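Local coordinates for virulence sensor protein BvgS (Bordetella pertussis, PDB 6ZJ8), which is a virulence sensor histidine kinase whose PAS domain, the part described here, probably relays signals toward the kinase, at residues 47-52 with 63-68; 69-74 with 88-93; 97-102 with 116-121. One frame throughout, in Å; residues are numbered along the deposited sequence.

Interaction 1 of 3, residues 47-52 with 63-68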
ATOM      1  N   LEU A  47      -3.080   3.768  10.105  1.00 64.40           N
ATOM      2  CA  LEU A  47      -2.876   2.969  11.307  1.00 64.55           C
ATOM      3  C   LEU A  47      -1.771   1.936  11.162  1.00 63.33           C
ATOM      4  O   LEU A  47      -1.088   1.634  12.146  1.00 63.50           O
ATOM      5  CB  LEU A  47      -4.172   2.245  11.681  1.00 66.30           C
ATOM      6  CG  LEU A  47      -5.409   3.132  11.787  1.00 69.37           C
ATOM      7  CD1 LEU A  47      -6.611   2.299  12.185  1.00 74.01           C
ATOM      8  CD2 LEU A  47      -5.172   4.258  12.777  1.00 70.70           C
ATOM      9  N   LEU A  48      -1.584   1.385   9.968  1.00 62.23           N
ATOM     10  CA  LEU A  48      -0.602   0.336   9.759  1.00 61.15           C
ATOM     11  C   LEU A  48      -0.102   0.405   8.327  1.00 59.62           C
ATOM     12  O   LEU A  48      -0.842   0.766   7.408  1.00 59.04           O
ATOM     13  CB  LEU A  48      -1.197  -1.048  10.051  1.00 61.63           C
ATOM     14  CG  LEU A  48      -0.277  -2.256   9.869  1.00 60.16           C
ATOM     15  CD1 LEU A  48      -0.610  -3.327  10.894  1.00 61.36           C
ATOM     16  CD2 LEU A  48      -0.385  -2.832   8.463  1.00 58.80           C
ATOM     17  N   CYS A  49       1.171   0.061   8.154  1.00 58.86           N
ATOM     18  CA  CYS A  49       1.761  -0.083   6.830  1.00 56.72           C
ATOM     19  C   CYS A  49       3.003  -0.948   6.967  1.00 55.89           C
ATOM     20  O   CYS A  49       3.818  -0.724   7.868  1.00 56.15           O
ATOM     21  CB  CYS A  49       2.100   1.279   6.217  1.00 57.54           C
ATOM     22  SG  CYS A  49       2.838   2.460   7.354  1.00 69.36           S
ATOM     23  N   ASN A  50       3.135  -1.939   6.092  1.00 54.95           N
ATOM     24  CA  ASN A  50       4.263  -2.852   6.167  1.00 51.95           C
ATOM     25  C   ASN A  50       5.493  -2.222   5.518  1.00 71.16           C
ATOM     26  O   ASN A  50       5.452  -1.105   4.994  1.00 52.69           O
ATOM     27  CB  ASN A  50       3.901  -4.189   5.525  1.00 53.51           C
ATOM     28  CG  ASN A  50       3.617  -4.073   4.039  1.00 55.05           C
ATOM     29  OD1 ASN A  50       3.451  -2.975   3.502  1.00 63.62           O
ATOM     30  ND2 ASN A  50       3.540  -5.216   3.368  1.00 51.25           N
ATOM     31  N   ASP A  51       6.612  -2.950   5.563  1.00 55.55           N
ATOM     32  CA  ASP A  51       7.860  -2.419   5.026  1.00 58.27           C
ATOM     33  C   ASP A  51       7.831  -2.325   3.506  1.00 66.35           C
ATOM     34  O   ASP A  51       8.538  -1.494   2.928  1.00 63.43           O
ATOM     35  CB  ASP A  51       9.032  -3.288   5.473  1.00 59.69           C
ATOM     36  CG  ASP A  51       9.275  -3.216   6.963  1.00 58.33           C
ATOM     37  OD1 ASP A  51       8.664  -2.352   7.631  1.00 58.44           O
ATOM     38  OD2 ASP A  51      10.078  -4.026   7.466  1.00 59.04           O
ATOM     39  N   ALA A  52       7.037  -3.168   2.842  1.00 59.40           N
ATOM     40  CA  ALA A  52       6.880  -3.033   1.398  1.00 55.43           C
ATOM     41  C   ALA A  52       6.274  -1.680   1.054  1.00 53.00           C
ATOM     42  O   ALA A  52       6.686  -1.029   0.086  1.00 55.43           O
ATOM     43  CB  ALA A  52       6.011  -4.165   0.853  1.00 54.42           C
ATOM     44  N   ALA A  63       7.055   8.536   9.942  1.00 84.14           N
ATOM     45  CA  ALA A  63       6.627   9.567   9.009  1.00 82.23           C
ATOM     46  C   ALA A  63       5.226   9.332   8.460  1.00 76.82           C
ATOM     47  O   ALA A  63       4.727  10.176   7.708  1.00 75.71           O
ATOM     48  CB  ALA A  63       7.617   9.665   7.842  1.00 81.43           C
ATOM     49  N   VAL A  64       4.577   8.225   8.819  1.00 75.87           N
ATOM     50  CA  VAL A  64       3.316   7.843   8.193  1.00 73.29           C
ATOM     51  C   VAL A  64       2.233   7.599   9.234  1.00 72.19           C
ATOM     52  O   VAL A  64       1.115   8.113   9.110  1.00 71.18           O
ATOM     53  CB  VAL A  64       3.504   6.592   7.314  1.00 70.89           C
ATOM     54  CG1 VAL A  64       2.190   6.211   6.656  1.00 68.64           C
ATOM     55  CG2 VAL A  64       4.589   6.832   6.278  1.00 70.01           C
ATOM     56  N   LEU A  65       2.545   6.805  10.255  1.00 69.25           N
ATOM     57  CA  LEU A  65       1.538   6.418  11.234  1.00 66.44           C
ATOM     58  C   LEU A  65       0.947   7.647  11.913  1.00 66.72           C
ATOM     59  O   LEU A  65       1.673   8.551  12.336  1.00 66.59           O
ATOM     60  CB  LEU A  65       2.149   5.483  12.278  1.00 66.27           C
ATOM     61  CG  LEU A  65       2.691   4.151  11.758  1.00 65.93           C
ATOM     62  CD1 LEU A  65       3.413   3.421  12.872  1.00 65.26           C
ATOM     63  CD2 LEU A  65       1.581   3.280  11.184  1.00 63.13           C
ATOM     64  N   GLY A  66      -0.380   7.669  12.021  1.00 66.81           N
ATOM     65  CA  GLY A  66      -1.086   8.784  12.610  1.00 67.90           C
ATOM     66  C   GLY A  66      -1.267   9.978  11.701  1.00 69.85           C
ATOM     67  O   GLY A  66      -1.846  10.981  12.135  1.00 71.51           O
ATOM     68  N   LYS A  67      -0.807   9.902  10.456  1.00 70.06           N
ATOM     69  CA  LYS A  67      -0.817  11.025   9.532  1.00 71.08           C
ATOM     70  C   LYS A  67      -1.605  10.654   8.283  1.00 70.89           C
ATOM     71  O   LYS A  67      -1.884   9.481   8.025  1.00 71.29           O
ATOM     72  CB  LYS A  67       0.618  11.437   9.190  1.00 71.58           C
ATOM     73  CG  LYS A  67       1.366  11.947  10.414  1.00 71.97           C
ATOM     74  CD  LYS A  67       2.869  11.816  10.291  1.00 72.88           C
ATOM     75  CE  LYS A  67       3.546  12.295  11.569  1.00 75.23           C
ATOM     76  NZ  LYS A  67       5.027  12.182  11.503  1.00 79.87           N
ATOM     77  N   THR A  68      -1.978  11.675   7.514  1.00 69.79           N
ATOM     78  CA  THR A  68      -2.955  11.526   6.448  1.00 69.32           C
ATOM     79  C   THR A  68      -2.332  11.779   5.080  1.00 68.68           C
ATOM     80  O   THR A  68      -1.265  12.386   4.956  1.00 68.41           O
ATOM     81  CB  THR A  68      -4.137  12.485   6.646  1.00 68.93           C
ATOM     82  OG1 THR A  68      -3.668  13.839   6.611  1.00 68.86           O
ATOM     83  CG2 THR A  68      -4.816  12.229   7.976  1.00 71.34           C
TER

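Interaction 2 of 3, residues 69-74 with 88-93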
ATOM      1  N   ILE A  69      -3.026  11.293   4.054  1.00 69.21           N
ATOM      2  CA  ILE A  69      -2.696  11.567   2.657  1.00 68.29           C
ATOM      3  C   ILE A  69      -3.862  12.353   2.066  1.00 68.95           C
ATOM      4  O   ILE A  69      -4.787  11.748   1.502  1.00 69.30           O
ATOM      5  CB  ILE A  69      -2.452  10.276   1.858  1.00 67.23           C
ATOM      6  CG1 ILE A  69      -1.638   9.262   2.669  1.00 67.33           C
ATOM      7  CG2 ILE A  69      -1.754  10.607   0.542  1.00 65.01           C
ATOM      8  CD1 ILE A  69      -0.194   9.626   2.850  1.00 69.45           C
ATOM      9  N   PRO A  70      -3.874  13.682   2.172  1.00 69.55           N
ATOM     10  CA  PRO A  70      -5.058  14.439   1.748  1.00 70.14           C
ATOM     11  C   PRO A  70      -5.357  14.257   0.266  1.00 71.21           C
ATOM     12  O   PRO A  70      -4.465  14.010  -0.549  1.00 70.29           O
ATOM     13  CB  PRO A  70      -4.685  15.893   2.068  1.00 70.53           C
ATOM     14  CG  PRO A  70      -3.605  15.798   3.095  1.00 70.08           C
ATOM     15  CD  PRO A  70      -2.842  14.556   2.757  1.00 69.34           C
ATOM     16  N   GLU A  71      -6.644  14.381  -0.072  1.00 72.03           N
ATOM     17  CA  GLU A  71      -7.053  14.310  -1.471  1.00 73.36           C
ATOM     18  C   GLU A  71      -6.671  15.581  -2.219  1.00 72.60           C
ATOM     19  O   GLU A  71      -6.220  15.522  -3.369  1.00 72.39           O
ATOM     20  CB  GLU A  71      -8.560  14.069  -1.567  1.00 77.02           C
ATOM     21  CG  GLU A  71      -9.030  12.766  -0.934  1.00 88.71           C
ATOM     22  CD  GLU A  71      -8.542  11.540  -1.679  1.00 83.41           C
ATOM     23  OE1 GLU A  71      -8.107  11.679  -2.841  1.00 82.08           O
ATOM     24  OE2 GLU A  71      -8.594  10.435  -1.098  1.00 88.49           O
ATOM     25  N   ALA A  72      -6.841  16.737  -1.582  1.00 73.93           N
ATOM     26  CA  ALA A  72      -6.491  18.004  -2.201  1.00 74.47           C
ATOM     27  C   ALA A  72      -4.988  18.249  -2.107  1.00 73.39           C
ATOM     28  O   ALA A  72      -4.294  17.715  -1.237  1.00 72.40           O
ATOM     29  CB  ALA A  72      -7.250  19.153  -1.539  1.00 75.08           C
ATOM     30  N   ASN A  73      -4.490  19.069  -3.026  1.00 71.92           N
ATOM     31  CA  ASN A  73      -3.075  19.416  -3.030  1.00 70.65           C
ATOM     32  C   ASN A  73      -2.754  20.307  -1.836  1.00 71.03           C
ATOM     33  O   ASN A  73      -3.464  21.280  -1.564  1.00 70.30           O
ATOM     34  CB  ASN A  73      -2.709  20.125  -4.333  1.00 71.47           C
ATOM     35  CG  ASN A  73      -3.175  19.366  -5.559  1.00 72.31           C
ATOM     36  OD1 ASN A  73      -2.565  18.374  -5.958  1.00 70.71           O
ATOM     37  ND2 ASN A  73      -4.262  19.831  -6.164  1.00 72.99           N
ATOM     38  N   VAL A  74      -1.694  19.967  -1.123  1.00 72.71           N
ATOM     39  CA  VAL A  74      -1.241  20.736   0.028  1.00 72.60           C
ATOM     40  C   VAL A  74      -0.310  21.838  -0.456  1.00 73.21           C
ATOM     41  O   VAL A  74       0.378  21.693  -1.473  1.00 73.40           O
ATOM     42  CB  VAL A  74      -0.541  19.825   1.059  1.00 71.67           C
ATOM     43  CG1 VAL A  74      -0.214  20.605   2.325  1.00 71.62           C
ATOM     44  CG2 VAL A  74      -1.404  18.611   1.375  1.00 70.18           C
ATOM     45  N   LEU A  88      -2.347   5.196  -3.683  1.00 60.55           N
ATOM     46  CA  LEU A  88      -3.585   4.958  -2.959  1.00 59.62           C
ATOM     47  C   LEU A  88      -4.784   5.220  -3.861  1.00 62.57           C
ATOM     48  O   LEU A  88      -4.658   5.705  -4.988  1.00 63.40           O
ATOM     49  CB  LEU A  88      -3.653   5.845  -1.716  1.00 61.25           C
ATOM     50  CG  LEU A  88      -2.479   5.693  -0.750  1.00 59.96           C
ATOM     51  CD1 LEU A  88      -2.490   6.820   0.259  1.00 60.94           C
ATOM     52  CD2 LEU A  88      -2.529   4.351  -0.046  1.00 58.20           C
ATOM     53  N   LEU A  89      -5.963   4.890  -3.349  1.00 71.26           N
ATOM     54  CA  LEU A  89      -7.219   5.127  -4.040  1.00 76.86           C
ATOM     55  C   LEU A  89      -7.972   6.267  -3.365  1.00 82.49           C
ATOM     56  O   LEU A  89      -7.831   6.499  -2.160  1.00 83.62           O
ATOM     57  CB  LEU A  89      -8.087   3.867  -4.056  1.00 76.82           C
ATOM     58  CG  LEU A  89      -7.523   2.678  -4.835  1.00 72.39           C
ATOM     59  CD1 LEU A  89      -8.516   1.527  -4.838  1.00 73.07           C
ATOM     60  CD2 LEU A  89      -7.166   3.081  -6.258  1.00 72.15           C
ATOM     61  N   THR A  90      -8.769   6.976  -4.158  1.00 84.90           N
ATOM     62  CA  THR A  90      -9.527   8.106  -3.643  1.00 90.74           C
ATOM     63  C   THR A  90     -10.524   7.644  -2.584  1.00 99.74           C
ATOM     64  O   THR A  90     -10.959   6.487  -2.562  1.00 99.20           O
ATOM     65  CB  THR A  90     -10.258   8.819  -4.785  1.00 91.43           C
ATOM     66  OG1 THR A  90      -9.357   9.019  -5.881  1.00 89.01           O
ATOM     67  CG2 THR A  90     -10.783  10.169  -4.324  1.00 96.74           C
ATOM     68  N   ARG A  91     -10.880   8.564  -1.692  1.00114.75           N
ATOM     69  CA  ARG A  91     -11.779   8.276  -0.575  1.00123.23           C
ATOM     70  C   ARG A  91     -13.214   8.472  -1.053  1.00123.34           C
ATOM     71  O   ARG A  91     -13.689   9.603  -1.189  1.00127.08           O
ATOM     72  CB  ARG A  91     -11.446   9.172   0.615  1.00127.92           C
ATOM     73  CG  ARG A  91     -12.114   8.766   1.922  1.00139.52           C
ATOM     74  CD  ARG A  91     -11.564   9.554   3.107  1.00137.04           C
ATOM     75  NE  ARG A  91     -11.792  10.992   2.981  1.00140.34           N
ATOM     76  CZ  ARG A  91     -12.923  11.608   3.318  1.00146.89           C
ATOM     77  NH1 ARG A  91     -13.948  10.917   3.799  1.00142.85           N
ATOM     78  NH2 ARG A  91     -13.029  12.921   3.166  1.00145.84           N
ATOM     79  N   VAL A  92     -13.911   7.362  -1.308  1.00121.01           N
ATOM     80  CA  VAL A  92     -15.272   7.426  -1.828  1.00123.55           C
ATOM     81  C   VAL A  92     -16.256   7.645  -0.683  1.00129.97           C
ATOM     82  O   VAL A  92     -15.975   7.361   0.485  1.00130.17           O
ATOM     83  CB  VAL A  92     -15.615   6.151  -2.624  1.00119.69           C
ATOM     84  CG1 VAL A  92     -16.987   6.267  -3.273  1.00122.53           C
ATOM     85  CG2 VAL A  92     -14.555   5.881  -3.681  1.00113.71           C
ATOM     86  N   ALA A  93     -17.436   8.160  -1.031  1.00134.84           N
ATOM     87  CA  ALA A  93     -18.458   8.497  -0.047  1.00133.53           C
ATOM     88  C   ALA A  93     -18.876   7.284   0.777  1.00134.71           C
ATOM     89  O   ALA A  93     -19.978   6.755   0.596  1.00139.73           O
ATOM     90  CB  ALA A  93     -19.683   9.100  -0.742  1.00133.26           C
TER

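Interaction 3 of 3, residues 97-102 with 116-121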
ATOM      1  N   GLU A  97     -18.103  -1.705  -0.162  1.00109.61           N
ATOM      2  CA  GLU A  97     -17.756  -2.818  -1.031  1.00104.64           C
ATOM      3  C   GLU A  97     -16.301  -2.706  -1.457  1.00 97.53           C
ATOM      4  O   GLU A  97     -15.764  -1.599  -1.558  1.00 97.39           O
ATOM      5  CB  GLU A  97     -18.669  -2.834  -2.267  1.00108.20           C
ATOM      6  CG  GLU A  97     -18.655  -4.135  -3.050  1.00110.89           C
ATOM      7  CD  GLU A  97     -19.832  -4.258  -3.999  1.00119.92           C
ATOM      8  OE1 GLU A  97     -20.654  -3.319  -4.057  1.00126.15           O
ATOM      9  OE2 GLU A  97     -19.938  -5.297  -4.684  1.00127.38           O
ATOM     10  N   PRO A  98     -15.629  -3.835  -1.697  1.00 94.13           N
ATOM     11  CA  PRO A  98     -14.238  -3.768  -2.155  1.00 87.24           C
ATOM     12  C   PRO A  98     -14.095  -2.954  -3.432  1.00 84.57           C
ATOM     13  O   PRO A  98     -15.013  -2.867  -4.250  1.00 87.06           O
ATOM     14  CB  PRO A  98     -13.874  -5.239  -2.390  1.00 85.03           C
ATOM     15  CG  PRO A  98     -14.746  -5.986  -1.449  1.00 89.25           C
ATOM     16  CD  PRO A  98     -16.043  -5.222  -1.410  1.00 95.01           C
ATOM     17  N   ARG A  99     -12.918  -2.354  -3.592  1.00 75.79           N
ATOM     18  CA  ARG A  99     -12.569  -1.591  -4.780  1.00 73.78           C
ATOM     19  C   ARG A  99     -11.302  -2.159  -5.404  1.00 70.18           C
ATOM     20  O   ARG A  99     -10.411  -2.652  -4.704  1.00 68.73           O
ATOM     21  CB  ARG A  99     -12.352  -0.110  -4.458  1.00 78.14           C
ATOM     22  CG  ARG A  99     -13.622   0.696  -4.281  1.00 85.66           C
ATOM     23  CD  ARG A  99     -13.290   2.164  -4.071  1.00 93.00           C
ATOM     24  NE  ARG A  99     -12.644   2.748  -5.244  1.00 89.15           N
ATOM     25  CZ  ARG A  99     -11.946   3.879  -5.233  1.00 88.22           C
ATOM     26  NH1 ARG A  99     -11.785   4.556  -4.106  1.00 91.08           N
ATOM     27  NH2 ARG A  99     -11.398   4.331  -6.354  1.00 96.86           N
ATOM     28  N   PHE A 100     -11.225  -2.075  -6.731  1.00 70.16           N
ATOM     29  CA  PHE A 100     -10.066  -2.547  -7.475  1.00 68.07           C
ATOM     30  C   PHE A 100      -9.815  -1.624  -8.657  1.00 66.66           C
ATOM     31  O   PHE A 100     -10.738  -1.322  -9.420  1.00 66.68           O
ATOM     32  CB  PHE A 100     -10.270  -3.983  -7.967  1.00 69.24           C
ATOM     33  CG  PHE A 100     -10.497  -4.973  -6.865  1.00 70.04           C
ATOM     34  CD1 PHE A 100      -9.426  -5.564  -6.217  1.00 68.99           C
ATOM     35  CD2 PHE A 100     -11.782  -5.313  -6.476  1.00 72.26           C
ATOM     36  CE1 PHE A 100      -9.632  -6.476  -5.201  1.00 69.49           C
ATOM     37  CE2 PHE A 100     -11.996  -6.225  -5.462  1.00 73.82           C
ATOM     38  CZ  PHE A 100     -10.919  -6.808  -4.822  1.00 72.43           C
ATOM     39  N   GLU A 101      -8.567  -1.182  -8.799  1.00 63.93           N
ATOM     40  CA  GLU A 101      -8.154  -0.359  -9.925  1.00 62.85           C
ATOM     41  C   GLU A 101      -6.724  -0.720 -10.296  1.00 59.41           C
ATOM     42  O   GLU A 101      -5.983  -1.302  -9.498  1.00 58.77           O
ATOM     43  CB  GLU A 101      -8.255   1.140  -9.608  1.00 65.78           C
ATOM     44  CG  GLU A 101      -9.678   1.671  -9.585  1.00 69.95           C
ATOM     45  CD  GLU A 101      -9.746   3.165  -9.839  1.00 80.16           C
ATOM     46  OE1 GLU A 101      -9.848   3.932  -8.861  1.00 87.73           O
ATOM     47  OE2 GLU A 101      -9.687   3.570 -11.020  1.00 85.73           O
ATOM     48  N   ASP A 102      -6.344  -0.379 -11.523  1.00 58.13           N
ATOM     49  CA  ASP A 102      -4.973  -0.565 -11.973  1.00 56.69           C
ATOM     50  C   ASP A 102      -4.569   0.627 -12.825  1.00 56.05           C
ATOM     51  O   ASP A 102      -5.359   1.123 -13.631  1.00 56.98           O
ATOM     52  CB  ASP A 102      -4.805  -1.877 -12.753  1.00 56.59           C
ATOM     53  CG  ASP A 102      -5.244  -1.765 -14.200  1.00 58.75           C
ATOM     54  OD1 ASP A 102      -6.291  -1.139 -14.466  1.00 59.28           O
ATOM     55  OD2 ASP A 102      -4.539  -2.313 -15.073  1.00 59.72           O
ATOM     56  N   GLN A 116      -4.222  -1.920  -7.612  1.00 55.64           N
ATOM     57  CA  GLN A 116      -4.602  -1.312  -6.345  1.00 56.73           C
ATOM     58  C   GLN A 116      -5.915  -1.895  -5.835  1.00 58.84           C
ATOM     59  O   GLN A 116      -6.797  -2.262  -6.616  1.00 59.76           O
ATOM     60  CB  GLN A 116      -4.741   0.204  -6.504  1.00 57.88           C
ATOM     61  CG  GLN A 116      -3.520   0.887  -7.096  1.00 57.25           C
ATOM     62  CD  GLN A 116      -3.845   2.245  -7.681  1.00 58.74           C
ATOM     63  OE1 GLN A 116      -4.699   2.365  -8.559  1.00 58.70           O
ATOM     64  NE2 GLN A 116      -3.168   3.278  -7.196  1.00 59.02           N
ATOM     65  N   TRP A 117      -6.047  -1.960  -4.510  1.00 58.50           N
ATOM     66  CA  TRP A 117      -7.223  -2.569  -3.902  1.00 61.00           C
ATOM     67  C   TRP A 117      -7.480  -1.964  -2.530  1.00 61.39           C
ATOM     68  O   TRP A 117      -6.561  -1.483  -1.862  1.00 60.96           O
ATOM     69  CB  TRP A 117      -7.048  -4.087  -3.780  1.00 59.61           C
ATOM     70  CG  TRP A 117      -5.864  -4.473  -2.949  1.00 58.05           C
ATOM     71  CD1 TRP A 117      -4.572  -4.584  -3.368  1.00 56.83           C
ATOM     72  CD2 TRP A 117      -5.862  -4.795  -1.554  1.00 58.02           C
ATOM     73  NE1 TRP A 117      -3.765  -4.956  -2.322  1.00 56.31           N
ATOM     74  CE2 TRP A 117      -4.534  -5.093  -1.196  1.00 57.09           C
ATOM     75  CE3 TRP A 117      -6.856  -4.861  -0.572  1.00 59.62           C
ATOM     76  CZ2 TRP A 117      -4.172  -5.454   0.101  1.00 56.54           C
ATOM     77  CZ3 TRP A 117      -6.496  -5.218   0.716  1.00 59.13           C
ATOM     78  CH2 TRP A 117      -5.165  -5.511   1.040  1.00 57.15           C
ATOM     79  N   THR A 118      -8.748  -1.996  -2.115  1.00 65.14           N
ATOM     80  CA  THR A 118      -9.134  -1.589  -0.772  1.00 66.07           C
ATOM     81  C   THR A 118     -10.330  -2.418  -0.325  1.00 68.93           C
ATOM     82  O   THR A 118     -11.214  -2.729  -1.127  1.00 71.71           O
ATOM     83  CB  THR A 118      -9.489  -0.097  -0.694  1.00 67.23           C
ATOM     84  OG1 THR A 118     -10.586   0.189  -1.569  1.00 70.17           O
ATOM     85  CG2 THR A 118      -8.295   0.766  -1.076  1.00 65.58           C
ATOM     86  N   ILE A 119     -10.348  -2.771   0.963  1.00 67.79           N
ATOM     87  CA  ILE A 119     -11.446  -3.501   1.570  1.00 70.89           C
ATOM     88  C   ILE A 119     -11.918  -2.697   2.782  1.00 72.09           C
ATOM     89  O   ILE A 119     -11.113  -2.425   3.679  1.00 71.25           O
ATOM     90  CB  ILE A 119     -11.049  -4.921   2.004  1.00 69.95           C
ATOM     91  CG1 ILE A 119     -10.425  -5.705   0.846  1.00 69.74           C
ATOM     92  CG2 ILE A 119     -12.264  -5.666   2.545  1.00 72.15           C
ATOM     93  CD1 ILE A 119     -11.432  -6.243  -0.133  1.00 73.58           C
ATOM     94  N   PRO A 120     -13.180  -2.302   2.864  1.00 75.88           N
ATOM     95  CA  PRO A 120     -13.659  -1.637   4.079  1.00 78.42           C
ATOM     96  C   PRO A 120     -14.046  -2.642   5.155  1.00 80.49           C
ATOM     97  O   PRO A 120     -14.346  -3.808   4.887  1.00 79.94           O
ATOM     98  CB  PRO A 120     -14.878  -0.838   3.600  1.00 83.92           C
ATOM     99  CG  PRO A 120     -15.294  -1.458   2.292  1.00 87.57           C
ATOM    100  CD  PRO A 120     -14.259  -2.472   1.874  1.00 83.09           C
ATOM    101  N   TYR A 121     -14.025  -2.165   6.398  1.00 85.26           N
ATOM    102  CA  TYR A 121     -14.317  -3.003   7.551  1.00 88.68           C
ATOM    103  C   TYR A 121     -15.066  -2.185   8.594  1.00 94.12           C
ATOM    104  O   TYR A 121     -15.076  -0.953   8.560  1.00 95.73           O
ATOM    105  CB  TYR A 121     -13.038  -3.585   8.169  1.00 87.17           C
ATOM    106  CG  TYR A 121     -12.132  -2.541   8.781  1.00 85.73           C
ATOM    107  CD1 TYR A 121     -12.315  -2.117  10.091  1.00 89.60           C
ATOM    108  CD2 TYR A 121     -11.096  -1.975   8.049  1.00 81.44           C
ATOM    109  CE1 TYR A 121     -11.496  -1.162  10.654  1.00 89.42           C
ATOM    110  CE2 TYR A 121     -10.270  -1.018   8.604  1.00 81.15           C
ATOM    111  CZ  TYR A 121     -10.475  -0.616   9.908  1.00 85.39           C
ATOM    112  OH  TYR A 121      -9.655   0.337  10.468  1.00 84.11           O
TER

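Interaction 1 of 3, residues 47-52 with 63-68
A leucine methyl group presses on a backbone carbonyl: Leu65 CD2 lies 3.3 Å from Leu47 O. No hydrogen bond joins 47-52 to 63-68. The contact also falls at a classic beta bulge, where Leu47 and Leu48 both face Val39 of the neighbouring strand. Leu65 comes in tip first, across the strand, and its CD2 branch presses on the Leu47-Leu48 peptide. Its CG is anti to the carbonyl carbon (chi1 -62°).

Cys49 supplies the strand's side-chain share. Its SG sits in the crowded position between the backbone N and the carbonyl carbon (chi1 42°). From there it meets two branches: Val64 CG1 at 3.9 Å and Leu65 CD2 at 4.1 Å. Cys49 and Val64 are buried, and both also pack on Leu54 of helix 51-57. Leu65 lies at the exposed border.

A type II turn from Val64 to Lys67 shapes the loop. Lys67 N bonds to Val64 O at 3.0 Å, and Gly66 takes the positive phi at the third position. Gly66 also shares a backbone hydrogen bond with Met46, which ties the turn to the strand. Just past the strand, Asn50 is the N-cap of helix 51-57, and its OD1 takes Tyr53 N. A short edge strand leading into a capped helix, with the following loop folded back on it, belongs to the PAS fold.

Interaction 2 of 3, residues 69-74 with 88-93
Glu71 OE1 is held by one hydrogen bond, from His85 NE2 of helix 79-87. Its partner oxygen OE2 takes a second, weak one: Glu71 OE2 receives Arg91 N at 3.0 Å, in a bond bent to 132°. The contact joins two loops of the PAS fold, one on each side of helix 79-87 in the chain, and the carboxylate bridges the second loop and the helix.

The Glu71 chain bends at chi2 (-68°) to bring the carboxylate to the other loop. There it crosses Thr90 and Arg91 obliquely. Thr90 offers its methyl group: CG2 comes within 3.4 Å of Glu71 OE1. On the other oxygen, Arg91 CB lies 3.6 Å from Glu71 OE2.

The guanidinium of Arg91 makes no salt bridge with Glu71. The Arg91 chain bends at chi3, and its NE stays 5.2 Å from Glu71 OE2. The two charged planes are 48° apart. The positive charge nearby may still favour the ionised carboxylate.

Next to this polar end is a buried apolar touch. Ile69 also packs on Met84 and His85, and Leu88 on Tyr38 and Arg40 of strand 37-41. The two side chains cross at about a right angle. A single methyl, Leu88 CD1, meets three carbons of the isoleucine and comes nearest to Ile69 CG1, at 3.5 Å.

Interaction 3 of 3, residues 97-102 with 116-121
Four backbone hydrogen bonds pair strands 99-102 and 116-121, which run antiparallel at 170°. Arg99 and Thr118 form one hydrogen-bonded pair, Glu101 and Gln116 the other. The shortest bond, Gln116 N to Glu101 O at 2.7 Å, lies nearly along the C=O axis. Arg99 N reaches Thr118 O in the carbonyl plane at 3.0 Å, and the bond is almost straight (167°). The other two donors, Thr118 N and Glu101 N, stand above the carbonyl planes of their acceptors.

CA-H...O contacts fill in between. Trp117 CA lies 3.3 Å from Arg99 O, while Phe100 CA and Pro98 CA approach Gln116 O and Thr118 O.

Apolar touches mark the face of Phe100 and Trp117, the non-hydrogen-bonded pair. The two cross obliquely. Trp117 CB, not the indole, meets Phe100 CD1 at 3.7 Å. The indole leads away, with CG in the crowded position between backbone N and carbonyl carbon (chi1 59°). Farther along, Ile119 CD1 touches Pro98 CB at 3.5 Å.

Charged and polar groups occupy the other face. Arg99 and Thr118 lie side by side, with Arg99 CB 3.4 Å from Thr118 OG1. Arg99 NH2 makes a salt bridge to Glu101 OE1 along the same strand, at 3.0 Å.

This beta hairpin closes one end of the PAS sheet, with 99-107 outermost. Strand 128-137 pairs with the other side of 110-122. The Arg99 and Gln116 face meets Leu89 in the loop after helix 79-87.

Overall arrangement
The three contacts follow one another along the chain, each closing before the next opens. All lie within the PAS fold. Interactions 1 and 3 engage opposite edges of the five-stranded antiparallel sheet, with centres about 18 Å apart. They still meet where Leu47 CD1 packs on Tyr121 OH. Interaction 2 has its centre about 15 Å from interaction 1 and 14 Å from interaction 3. Segment 69-74 directly continues 63-68, and segment 88-93 rests on the hairpin through Leu89 and Thr90. The connection between the two edges, with helices 51-57 and 79-87, is thus tied to both. This is consistent with a PAS module flanked by helices 17-31 and 138-155, the second of which probably leads toward the kinase.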